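Local coordinates for probable 3-hydroxyisobutyrate dehydrogenase (Pseudomonas aeruginosa, PDB 3OBB) that catalyses the NAD-dependent oxidation of L-serine and methyl-L-serine, with low activity toward beta-hydroxyisobutyrate, and works as a homotetramer built as a dimer of dimers, at the interface of chains A and B. Sequence-based numbering; all coordinates share one arbitrary frame. Chains: chain A/B, Probable 3-hydroxyisobutyrate dehydrogenase.

The interface of chains A and B. Residues chain A 182, 186, 266; chain B 182, 186, 266.
A:Val182 and B:Val182 meet on the two-fold axis that relates the chains, methyl to methyl, with CG1 of A:Val182 3.8 Å from CG1 of B:Val182. The valine side chains lie alongside each other, pointing opposite ways, and each CG1 carries on toward the partner backbone, lying 3.9 Å from the carbonyl O of the other valine. One turn further along the helix, A:Gly186 presents its CA 4.0 Å from CG1 of B:Val182, and the twin contact joins B:Gly186 to A:Val182. With no side chain at residue 186, the valine methyl can pack against the main chain, and the two helices, each spanning residues 168-196, can lie close together. They pack side by side and antiparallel, and a short, beta-branched valine fits the narrow gap between them. CG1 stands anti to the backbone N (chi1 165°), which turns this branch toward the partner.

Next to the valines, the selenomethionines A:Met266 and B:Met266, near the start of helix 265-279 in each chain, meet at a slant over the same axis. The two CE atoms are modelled too near each other, so the exact placement of these end methyls is doubtful. Nearer the backbone the contact is firmer: CG of A:Met266 comes 4.1 Å from N of B:Gly186. Beyond CG the chain turns sharply (chi2 -67°) rather than running on extended. A long, flexible methionine chain, modelled here as selenomethionine, can mould itself to such a self-matched surface, complementing the stiff valines.

The patch is a small apolar piece of a larger helix-to-helix, two-fold interface in the homotetramer. Its centre is about 15 Å from A:Lys173, the active-site lysine, which sits on the same helix as A:Val182. Its likely role is therefore to join subunits and steady that helix rather than to touch substrate.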
ATOM      1  N   VAL A 182      -7.285  -8.682   5.258  1.00 28.18           N
ATOM      2  CA  VAL A 182      -5.881  -8.808   4.859  1.00 25.82           C
ATOM      3  C   VAL A 182      -5.573 -10.235   4.447  1.00 28.01           C
ATOM      4  O   VAL A 182      -4.955 -10.444   3.396  1.00 27.71           O
ATOM      5  CB  VAL A 182      -4.999  -8.391   6.027  1.00 25.91           C
ATOM      6  CG1 VAL A 182      -3.537  -8.825   5.841  1.00 21.76           C
ATOM      7  CG2 VAL A 182      -5.186  -6.871   6.278  1.00 21.26           C
ATOM      8  N   GLY A 186      -4.574 -11.288   0.662  1.00 29.42           N
ATOM      9  CA  GLY A 186      -3.334 -12.029   0.613  1.00 28.77           C
ATOM     10  C   GLY A 186      -3.556 -13.362  -0.095  1.00 29.31           C
ATOM     11  O   GLY A 186      -2.819 -13.705  -1.013  1.00 31.04           O
HETATM   12  N   MSE A 266      -1.621  -2.631   6.104  1.00 30.84           N
HETATM   13  CA  MSE A 266      -2.260  -3.717   5.359  1.00 31.47           C
HETATM   14  C   MSE A 266      -3.760  -3.522   5.344  1.00 30.66           C
HETATM   15  O   MSE A 266      -4.352  -3.564   4.277  1.00 30.85           O
HETATM   16  CB  MSE A 266      -1.874  -5.114   5.898  1.00 31.60           C
HETATM   17  CG  MSE A 266      -0.424  -5.230   6.279  1.00 36.24           C
HETATM   18 SE   MSE A 266       0.814  -5.106   4.736  0.80 48.29          SE
HETATM   19  CE  MSE A 266      -0.209  -6.272   3.661  1.00 33.86           C
TER
ATOM     20  N   VAL B 182       2.510 -11.390   4.479  1.00 28.18           N
ATOM     21  CA  VAL B 182       1.254 -10.642   4.577  1.00 25.82           C
ATOM     22  C   VAL B 182       0.521 -11.001   5.855  1.00 28.01           C
ATOM     23  O   VAL B 182       0.068 -10.099   6.570  1.00 27.71           O
ATOM     24  CB  VAL B 182       0.394 -10.966   3.363  1.00 25.91           C
ATOM     25  CG1 VAL B 182      -1.067 -10.526   3.547  1.00 21.76           C
ATOM     26  CG2 VAL B 182       1.080 -10.391   2.096  1.00 21.26           C
ATOM     27  N   GLY B 186      -0.102  -8.368   8.874  1.00 29.42           N
ATOM     28  CA  GLY B 186      -1.498  -8.281   9.240  1.00 28.77           C
ATOM     29  C   GLY B 186      -1.659  -8.561  10.730  1.00 29.31           C
ATOM     30  O   GLY B 186      -2.294  -7.789  11.440  1.00 31.04           O
HETATM   31  N   MSE B 266      -0.581  -6.623  -1.615  1.00 30.84           N
HETATM   32  CA  MSE B 266      -0.264  -6.894  -0.211  1.00 31.47           C
HETATM   33  C   MSE B 266       1.178  -7.328  -0.080  1.00 30.66           C
HETATM   34  O   MSE B 266       1.894  -6.768   0.736  1.00 30.85           O
HETATM   35  CB  MSE B 266      -1.227  -7.922   0.426  1.00 31.60           C
HETATM   36  CG  MSE B 266      -2.661  -7.738   0.012  1.00 36.24           C
HETATM   37 SE   MSE B 266      -3.469  -6.055   0.679  0.80 48.29          SE
HETATM   38  CE  MSE B 266      -2.773  -6.264   2.421  1.00 33.86           C
TER